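Local coordinates for flagellar protein FlgA (Thermotoga maritima, PDB 3FRN) that probably acts as a periplasmic chaperone in assembly of the P-ring of the flagellar basal body, at residues E42-R47 with P62-I67; E93-K98 with L138-R143. All coordinates share one frame; numbering follows the deposited sequence.

Interaction 1: E42-R47 with P62-I67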
ATOM      1  N   GLU A  42      -8.993   7.416 -15.161  1.00 35.02           N
ATOM      2  CA  GLU A  42      -7.597   7.789 -15.367  1.00 41.98           C
ATOM      3  C   GLU A  42      -6.865   6.667 -16.070  1.00 38.03           C
ATOM      4  O   GLU A  42      -7.029   5.509 -15.715  1.00 36.23           O
ATOM      5  CB  GLU A  42      -6.922   8.038 -14.029  1.00 43.64           C
ATOM      6  CG  GLU A  42      -5.757   9.006 -14.095  1.00 58.79           C
ATOM      7  CD  GLU A  42      -6.166  10.454 -13.893  1.00 79.10           C
ATOM      8  OE1 GLU A  42      -7.373  10.718 -13.698  1.00 92.42           O
ATOM      9  OE2 GLU A  42      -5.272  11.330 -13.919  1.00 79.92           O
ATOM     10  N   TYR A  43      -6.042   7.012 -17.051  1.00 41.47           N
ATOM     11  CA  TYR A  43      -5.330   6.017 -17.841  1.00 38.92           C
ATOM     12  C   TYR A  43      -3.830   6.170 -17.664  1.00 42.15           C
ATOM     13  O   TYR A  43      -3.323   7.268 -17.469  1.00 32.11           O
ATOM     14  CB  TYR A  43      -5.688   6.148 -19.333  1.00 37.19           C
ATOM     15  CG  TYR A  43      -7.087   5.680 -19.657  1.00 36.59           C
ATOM     16  CD1 TYR A  43      -8.202   6.392 -19.216  1.00 42.74           C
ATOM     17  CD2 TYR A  43      -7.291   4.541 -20.396  1.00 32.12           C
ATOM     18  CE1 TYR A  43      -9.478   5.953 -19.483  1.00 34.50           C
ATOM     19  CE2 TYR A  43      -8.577   4.088 -20.679  1.00 36.18           C
ATOM     20  CZ  TYR A  43      -9.660   4.806 -20.208  1.00 34.06           C
ATOM     21  OH  TYR A  43     -10.927   4.383 -20.486  1.00 36.99           O
ATOM     22  N   LEU A  44      -3.112   5.061 -17.756  1.00 39.35           N
ATOM     23  CA  LEU A  44      -1.666   5.115 -17.702  1.00 44.97           C
ATOM     24  C   LEU A  44      -1.150   4.322 -18.879  1.00 46.03           C
ATOM     25  O   LEU A  44      -1.297   3.108 -18.903  1.00 53.75           O
ATOM     26  CB  LEU A  44      -1.185   4.488 -16.402  1.00 50.53           C
ATOM     27  CG  LEU A  44       0.038   5.036 -15.682  1.00 50.77           C
ATOM     28  CD1 LEU A  44      -0.200   6.445 -15.157  1.00 35.22           C
ATOM     29  CD2 LEU A  44       0.374   4.095 -14.551  1.00 57.30           C
ATOM     30  N   VAL A  45      -0.593   5.004 -19.876  1.00 47.36           N
ATOM     31  CA  VAL A  45      -0.015   4.317 -21.023  1.00 41.97           C
ATOM     32  C   VAL A  45       1.400   3.889 -20.670  1.00 43.80           C
ATOM     33  O   VAL A  45       2.273   4.730 -20.443  1.00 44.42           O
ATOM     34  CB  VAL A  45       0.031   5.190 -22.286  1.00 40.94           C
ATOM     35  CG1 VAL A  45       0.701   4.427 -23.428  1.00 30.22           C
ATOM     36  CG2 VAL A  45      -1.354   5.615 -22.698  1.00 33.24           C
ATOM     37  N   THR A  46       1.619   2.581 -20.629  1.00 39.14           N
ATOM     38  CA  THR A  46       2.905   2.023 -20.230  1.00 40.22           C
ATOM     39  C   THR A  46       3.777   1.654 -21.426  1.00 39.33           C
ATOM     40  O   THR A  46       3.292   1.567 -22.556  1.00 42.42           O
ATOM     41  CB  THR A  46       2.702   0.761 -19.388  1.00 41.54           C
ATOM     42  OG1 THR A  46       1.924  -0.182 -20.135  1.00 46.45           O
ATOM     43  CG2 THR A  46       1.978   1.097 -18.097  1.00 44.53           C
ATOM     44  N   ARG A  47       5.064   1.421 -21.157  1.00 37.29           N
ATOM     45  CA  ARG A  47       6.024   0.986 -22.165  1.00 39.24           C
ATOM     46  C   ARG A  47       5.718  -0.423 -22.640  1.00 40.17           C
ATOM     47  O   ARG A  47       5.985  -0.765 -23.795  1.00 40.54           O
ATOM     48  CB  ARG A  47       7.449   1.018 -21.607  1.00 36.80           C
ATOM     49  CG  ARG A  47       7.911   2.376 -21.147  1.00 32.31           C
ATOM     50  CD  ARG A  47       7.800   3.379 -22.269  1.00 33.59           C
ATOM     51  NE  ARG A  47       8.221   4.705 -21.841  1.00 30.24           N
ATOM     52  CZ  ARG A  47       9.398   5.246 -22.119  1.00 27.35           C
ATOM     53  NH1 ARG A  47       9.679   6.465 -21.682  1.00 33.25           N
ATOM     54  NH2 ARG A  47      10.293   4.572 -22.828  1.00 19.09           N
ATOM     55  N   PRO A  62       8.880  10.303 -20.331  1.00 29.09           N
ATOM     56  CA  PRO A  62       8.414   9.750 -19.061  1.00 30.20           C
ATOM     57  C   PRO A  62       8.124   8.255 -19.163  1.00 34.57           C
ATOM     58  O   PRO A  62       7.889   7.740 -20.258  1.00 36.27           O
ATOM     59  CB  PRO A  62       7.108  10.514 -18.803  1.00 29.28           C
ATOM     60  CG  PRO A  62       6.666  10.972 -20.147  1.00 22.44           C
ATOM     61  CD  PRO A  62       7.929  11.285 -20.877  1.00 28.19           C
ATOM     62  N   GLU A  63       8.136   7.578 -18.020  1.00 36.29           N
ATOM     63  CA  GLU A  63       7.900   6.140 -17.956  1.00 37.53           C
ATOM     64  C   GLU A  63       6.528   5.781 -18.516  1.00 40.84           C
ATOM     65  O   GLU A  63       6.388   4.849 -19.310  1.00 40.06           O
ATOM     66  CB  GLU A  63       8.005   5.664 -16.508  1.00 38.50           C
ATOM     67  CG  GLU A  63       7.977   4.161 -16.354  1.00 39.11           C
ATOM     68  CD  GLU A  63       9.152   3.498 -17.043  1.00 40.99           C
ATOM     69  OE1 GLU A  63      10.310   3.844 -16.720  1.00 42.26           O
ATOM     70  OE2 GLU A  63       8.913   2.628 -17.903  1.00 41.15           O
ATOM     71  N   ASN A  64       5.528   6.542 -18.083  1.00 38.41           N
ATOM     72  CA  ASN A  64       4.148   6.363 -18.490  1.00 42.79           C
ATOM     73  C   ASN A  64       3.542   7.700 -18.892  1.00 39.84           C
ATOM     74  O   ASN A  64       4.006   8.760 -18.460  1.00 36.10           O
ATOM     75  CB  ASN A  64       3.322   5.791 -17.332  1.00 43.26           C
ATOM     76  CG  ASN A  64       4.014   4.640 -16.623  1.00 46.95           C
ATOM     77  OD1 ASN A  64       4.378   4.750 -15.449  1.00 56.83           O
ATOM     78  ND2 ASN A  64       4.209   3.532 -17.334  1.00 39.57           N
ATOM     79  N   VAL A  65       2.495   7.642 -19.711  1.00 40.97           N
ATOM     80  CA  VAL A  65       1.693   8.825 -20.019  1.00 39.41           C
ATOM     81  C   VAL A  65       0.414   8.747 -19.201  1.00 38.55           C
ATOM     82  O   VAL A  65      -0.276   7.730 -19.238  1.00 41.08           O
ATOM     83  CB  VAL A  65       1.335   8.902 -21.524  1.00 40.06           C
ATOM     84  CG1 VAL A  65       0.574  10.181 -21.833  1.00 34.56           C
ATOM     85  CG2 VAL A  65       2.602   8.816 -22.381  1.00 30.64           C
ATOM     86  N   ARG A  66       0.102   9.815 -18.471  1.00 39.35           N
ATOM     87  CA  ARG A  66      -1.095   9.862 -17.631  1.00 39.93           C
ATOM     88  C   ARG A  66      -2.242  10.649 -18.283  1.00 40.13           C
ATOM     89  O   ARG A  66      -2.135  11.850 -18.509  1.00 33.40           O
ATOM     90  CB  ARG A  66      -0.755  10.419 -16.240  1.00 43.16           C
ATOM     91  CG  ARG A  66      -1.964  10.654 -15.340  1.00 43.58           C
ATOM     92  CD  ARG A  66      -1.546  10.754 -13.886  1.00 64.02           C
ATOM     93  NE  ARG A  66      -2.689  10.765 -12.972  1.00 62.19           N
ATOM     94  CZ  ARG A  66      -2.586  10.735 -11.645  1.00 67.43           C
ATOM     95  NH1 ARG A  66      -1.390  10.683 -11.061  1.00 51.15           N
ATOM     96  NH2 ARG A  66      -3.683  10.748 -10.898  1.00 66.87           N
ATOM     97  N   ILE A  67      -3.337   9.948 -18.567  1.00 35.52           N
ATOM     98  CA  ILE A  67      -4.479  10.501 -19.291  1.00 38.73           C
ATOM     99  C   ILE A  67      -5.719  10.609 -18.403  1.00 40.78           C
ATOM    100  O   ILE A  67      -6.174   9.620 -17.826  1.00 40.64           O
ATOM    101  CB  ILE A  67      -4.845   9.619 -20.501  1.00 43.50           C
ATOM    102  CG1 ILE A  67      -3.594   9.215 -21.275  1.00 39.57           C
ATOM    103  CG2 ILE A  67      -5.878  10.307 -21.416  1.00 36.05           C
ATOM    104  CD1 ILE A  67      -3.855   8.066 -22.180  1.00 42.67           C
TER
HETATM  105  O   HOH W   1       6.095   1.771 -17.990  1.00 35.45           O

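Interaction 2: E93-K98 with L138-R143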
ATOM      1  N   GLU A  93      -6.079   4.646  -5.465  1.00 43.38           N
ATOM      2  CA  GLU A  93      -6.103   5.144  -6.826  1.00 42.93           C
ATOM      3  C   GLU A  93      -6.118   3.933  -7.750  1.00 41.35           C
ATOM      4  O   GLU A  93      -5.516   2.905  -7.429  1.00 41.35           O
ATOM      5  CB  GLU A  93      -4.873   5.995  -7.122  1.00 36.64           C
ATOM      6  CG  GLU A  93      -4.911   7.403  -6.546  1.00 49.38           C
ATOM      7  CD  GLU A  93      -3.812   8.308  -7.111  1.00 55.52           C
ATOM      8  OE1 GLU A  93      -4.150   9.400  -7.616  1.00 72.32           O
ATOM      9  OE2 GLU A  93      -2.614   7.934  -7.060  1.00 66.15           O
ATOM     10  N   ALA A  94      -6.820   4.055  -8.878  1.00 41.54           N
ATOM     11  CA  ALA A  94      -6.763   3.056  -9.953  1.00 42.02           C
ATOM     12  C   ALA A  94      -6.533   3.706 -11.326  1.00 41.94           C
ATOM     13  O   ALA A  94      -7.064   4.779 -11.626  1.00 40.79           O
ATOM     14  CB  ALA A  94      -8.015   2.172  -9.961  1.00 42.31           C
ATOM     15  N   PHE A  95      -5.715   3.047 -12.136  1.00 38.95           N
ATOM     16  CA  PHE A  95      -5.310   3.534 -13.442  1.00 38.93           C
ATOM     17  C   PHE A  95      -5.572   2.417 -14.429  1.00 39.12           C
ATOM     18  O   PHE A  95      -5.132   1.285 -14.207  1.00 40.19           O
ATOM     19  CB  PHE A  95      -3.800   3.846 -13.464  1.00 36.62           C
ATOM     20  CG  PHE A  95      -3.409   5.003 -12.606  1.00 43.05           C
ATOM     21  CD1 PHE A  95      -3.545   6.303 -13.074  1.00 41.32           C
ATOM     22  CD2 PHE A  95      -2.910   4.799 -11.325  1.00 41.37           C
ATOM     23  CE1 PHE A  95      -3.193   7.383 -12.272  1.00 45.63           C
ATOM     24  CE2 PHE A  95      -2.564   5.872 -10.520  1.00 52.32           C
ATOM     25  CZ  PHE A  95      -2.708   7.169 -10.995  1.00 48.63           C
ATOM     26  N   VAL A  96      -6.269   2.712 -15.521  1.00 36.20           N
ATOM     27  CA  VAL A  96      -6.411   1.675 -16.533  1.00 37.79           C
ATOM     28  C   VAL A  96      -5.141   1.586 -17.384  1.00 37.60           C
ATOM     29  O   VAL A  96      -4.610   2.614 -17.833  1.00 29.12           O
ATOM     30  CB  VAL A  96      -7.773   1.743 -17.316  1.00 40.76           C
ATOM     31  CG1 VAL A  96      -8.617   3.014 -16.975  1.00 31.95           C
ATOM     32  CG2 VAL A  96      -7.574   1.573 -18.784  1.00 33.87           C
ATOM     33  N   VAL A  97      -4.630   0.367 -17.566  1.00 34.89           N
ATOM     34  CA  VAL A  97      -3.348   0.170 -18.250  1.00 31.32           C
ATOM     35  C   VAL A  97      -3.485  -0.658 -19.529  1.00 39.97           C
ATOM     36  O   VAL A  97      -2.545  -0.758 -20.318  1.00 45.08           O
ATOM     37  CB  VAL A  97      -2.258  -0.473 -17.329  1.00 42.09           C
ATOM     38  CG1 VAL A  97      -1.697   0.543 -16.313  1.00 30.79           C
ATOM     39  CG2 VAL A  97      -2.771  -1.744 -16.654  1.00 28.86           C
ATOM     40  N   LYS A  98      -4.658  -1.256 -19.711  1.00 39.42           N
ATOM     41  CA  LYS A  98      -5.009  -1.982 -20.916  1.00 44.11           C
ATOM     42  C   LYS A  98      -6.532  -1.909 -21.014  1.00 39.08           C
ATOM     43  O   LYS A  98      -7.215  -1.973 -20.000  1.00 36.63           O
ATOM     44  CB  LYS A  98      -4.547  -3.439 -20.797  1.00 45.99           C
ATOM     45  CG  LYS A  98      -3.684  -3.952 -21.955  1.00 48.15           C
ATOM     46  CD  LYS A  98      -3.287  -5.425 -21.793  1.00 54.69           C
ATOM     47  CE  LYS A  98      -2.165  -5.663 -20.764  1.00 75.03           C
ATOM     48  NZ  LYS A  98      -2.629  -5.743 -19.338  1.00 70.92           N
ATOM     49  N   LEU A 138      -4.611  -1.005 -12.695  1.00 36.50           N
ATOM     50  CA  LEU A 138      -3.561  -1.106 -11.691  1.00 37.98           C
ATOM     51  C   LEU A 138      -3.953  -0.275 -10.476  1.00 40.89           C
ATOM     52  O   LEU A 138      -4.289   0.908 -10.594  1.00 37.01           O
ATOM     53  CB  LEU A 138      -2.218  -0.639 -12.261  1.00 36.71           C
ATOM     54  CG  LEU A 138      -0.937  -0.672 -11.415  1.00 33.51           C
ATOM     55  CD1 LEU A 138      -0.395  -2.078 -11.190  1.00 27.32           C
ATOM     56  CD2 LEU A 138       0.108   0.175 -12.100  1.00 37.57           C
ATOM     57  N   LEU A 139      -3.915  -0.918  -9.315  1.00 38.21           N
ATOM     58  CA  LEU A 139      -4.285  -0.286  -8.065  1.00 38.97           C
ATOM     59  C   LEU A 139      -3.058   0.256  -7.335  1.00 38.60           C
ATOM     60  O   LEU A 139      -2.047  -0.429  -7.211  1.00 34.89           O
ATOM     61  CB  LEU A 139      -5.027  -1.287  -7.173  1.00 37.95           C
ATOM     62  CG  LEU A 139      -6.554  -1.372  -7.242  1.00 43.32           C
ATOM     63  CD1 LEU A 139      -7.049  -1.795  -8.620  1.00 38.05           C
ATOM     64  CD2 LEU A 139      -7.068  -2.321  -6.170  1.00 39.60           C
ATOM     65  N   ARG A 140      -3.169   1.491  -6.851  1.00 42.18           N
ATOM     66  CA  ARG A 140      -2.107   2.147  -6.089  1.00 42.29           C
ATOM     67  C   ARG A 140      -2.672   2.790  -4.836  1.00 41.79           C
ATOM     68  O   ARG A 140      -3.733   3.411  -4.874  1.00 34.62           O
ATOM     69  CB  ARG A 140      -1.452   3.256  -6.914  1.00 44.10           C
ATOM     70  CG  ARG A 140      -0.463   2.790  -7.958  1.00 58.82           C
ATOM     71  CD  ARG A 140       0.163   3.984  -8.667  1.00 69.17           C
ATOM     72  NE  ARG A 140       1.227   3.590  -9.590  1.00 75.85           N
ATOM     73  CZ  ARG A 140       1.783   4.401 -10.488  1.00 76.30           C
ATOM     74  NH1 ARG A 140       1.378   5.663 -10.597  1.00 68.12           N
ATOM     75  NH2 ARG A 140       2.744   3.950 -11.284  1.00 76.60           N
ATOM     76  N   LYS A 141      -1.951   2.644  -3.729  1.00 43.76           N
ATOM     77  CA  LYS A 141      -2.223   3.418  -2.525  1.00 39.92           C
ATOM     78  C   LYS A 141      -0.910   4.042  -2.077  1.00 41.81           C
ATOM     79  O   LYS A 141      -0.083   3.395  -1.421  1.00 39.11           O
ATOM     80  CB  LYS A 141      -2.828   2.553  -1.426  1.00 37.25           C
ATOM     81  CG  LYS A 141      -3.412   3.356  -0.273  1.00 34.83           C
ATOM     82  CD  LYS A 141      -4.129   2.443   0.701  1.00 30.59           C
ATOM     83  CE  LYS A 141      -5.150   3.209   1.515  1.00 43.11           C
ATOM     84  NZ  LYS A 141      -6.128   2.289   2.164  1.00 49.29           N
ATOM     85  N   GLU A 142      -0.718   5.299  -2.463  1.00 41.35           N
ATOM     86  CA  GLU A 142       0.519   6.012  -2.191  1.00 40.32           C
ATOM     87  C   GLU A 142       0.349   6.810  -0.909  1.00 40.52           C
ATOM     88  O   GLU A 142      -0.575   7.608  -0.796  1.00 35.27           O
ATOM     89  CB  GLU A 142       0.864   6.932  -3.365  1.00 40.98           C
ATOM     90  CG  GLU A 142       2.361   7.196  -3.550  1.00 52.13           C
ATOM     91  CD  GLU A 142       3.096   6.058  -4.251  1.00 52.89           C
ATOM     92  OE1 GLU A 142       4.349   6.075  -4.240  1.00 61.70           O
ATOM     93  OE2 GLU A 142       2.431   5.157  -4.813  1.00 43.34           O
ATOM     94  N   ARG A 143       1.235   6.581   0.059  1.00 43.87           N
ATOM     95  CA  ARG A 143       1.119   7.218   1.373  1.00 42.85           C
ATOM     96  C   ARG A 143       2.492   7.491   1.961  1.00 41.34           C
ATOM     97  O   ARG A 143       3.483   6.928   1.511  1.00 38.41           O
ATOM     98  CB  ARG A 143       0.324   6.322   2.326  1.00 43.47           C
ATOM     99  CG  ARG A 143      -0.881   6.999   2.968  1.00 48.41           C
ATOM    100  CD  ARG A 143      -2.067   7.010   2.013  1.00 42.39           C
ATOM    101  NE  ARG A 143      -3.172   7.851   2.472  1.00 56.77           N
ATOM    102  CZ  ARG A 143      -3.220   9.180   2.370  1.00 57.36           C
ATOM    103  NH1 ARG A 143      -4.282   9.835   2.818  1.00 58.23           N
ATOM    104  NH2 ARG A 143      -2.216   9.863   1.832  1.00 58.06           N
TER
HETATM  105  O   HOH W   2       0.509   7.278  -8.252  1.00 41.91           O
HETATM  106  O   HOH W   3      -2.989   6.323  -4.032  1.00 45.85           O

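Interaction 1: E42-R47 with P62-I67
Glu-42 and Arg-66 meet through the way their chains are turned. In Glu-42 CG is anti to the backbone N (chi1 -153°) and a bend at chi2 sets CD on the side of Arg-66. The Arg-66 chain runs extended from CG to NE. Its NE donates to OE2 of Glu-42 over 2.8 Å, forming a salt bridge. The oxygen is met on its anti side, with NE tilted out of the carboxylate plane but the oxygen close to the guanidinium plane. The two charged planes stand nearly perpendicular, 86° apart. Thr-68 also hydrogen-bonds this OE2.

The backbones pair as antiparallel strands in a small mixed sheet of the N-terminal domain-like region, where strand 65-69 is central and strand 10-13 lies on its far side. Tyr-43 with Ile-67 and Val-45 with Val-65 are hydrogen-bonded pairs; Leu-44 with Arg-66 is the non-hydrogen-bonded pair between them. Tyr-43 N reaches Ile-67 O at 2.7 Å. On the face carrying Tyr-43, Val-45, Val-65 and Ile-67, CG2 of Val-45 touches CD1 of Ile-67 at 3.5 Å. Leu-18 packs against both residues, and the Tyr-43 hydroxyl is bonded to the backbone of Ile-36 and Leu-38. On the other face CG of Leu-44 rests on CB of Asn-64 at 3.8 Å.

Beyond the strands, Arg-47 folds back at chi2. Its NH1 donates almost straight to Pro-62 O over 2.6 Å. The donor sits above the carbonyl plane, 55° out of it, while the oxygen lies in the guanidinium plane. NE makes a weak bond to Glu-63 O. A water donates to OE2 of Glu-63 at 2.9 Å and takes weak bonds from Asn-64 ND2 and Arg-47 N.

The chemistry thus divides the contact into an apolar face and two polar ends. One end is an ion pair, the other an arginine holding one main-chain carbonyl firmly and a second weakly.

Interaction 2: E93-K98 with L138-R143
The antiparallel pairing of strand 93-101 with strand 132-148 belongs to the antiparallel sheet of the HotDog-like region. Glu-93 with Arg-140 and Phe-95 with Leu-138 are hydrogen-bonded pairs, with Ala-94 and Leu-139 as the non-hydrogen-bonded pair between. Glu-93 N donates to Arg-140 O over 2.7 Å. Leu-138 N donates to Phe-95 O over 2.8 Å. The next step is a classic beta bulge, where Val-97 and Lys-98 both face Asn-136.

The side-chain contact is carried by Phe-95 and Arg-140. In each, CG is anti to the carbonyl carbon (chi1 -68° and -78°). The arginine chain, extended from CG to NE, crosses the phenylalanine side chain at about a right angle. CD of Arg-140 lies 3.8 Å from CE2 of Phe-95, and NH1 of Arg-140 is 3.9 Å from the same carbon. The approach to the ring is oblique, with ring and guanidinium planes 67° apart. An alanine in place of Phe-95 would probably leave the Arg-140 chain without its aromatic neighbour and freer to turn.

Farther along, CG1 of Val-97 touches CB of Leu-138 at 4.3 Å. On the opposite face CB of Ala-94 meets CD1 of Leu-139, also at 4.3 Å.

The charges of Glu-93 and Arg-140 do not touch. One water accepts from Arg-140 NH1 at 3.0 Å and gives a weak bond to Glu-93 OE2. A second water donates to Arg-140 O and accepts from Glu-142 N. The chemistry implies a pair held mainly by its backbone, with the opposite charges joined only weakly, through water.

In the fold
From the N terminus, interaction 1 comes first. It closes a short loop that holds helix 47-53 and strand 58-60, within the N-terminal domain-like region. Helix 74-87 then leads to strand 93-101. Interaction 2 closes a longer, all-strand and loop excursion that returns on strand 132-148. The two loops follow in series and neither nests nor crosses. They still touch. Strand 42-45 lies beside strand 93-101, where Glu-42 O and Leu-44 N probably bond to Val-96 N and O. Arg-66 packs on Phe-95. Residues 93-98 therefore join the N-terminal region to the HotDog-like region, while strand 132-148 carries the chain on towards the SAF part.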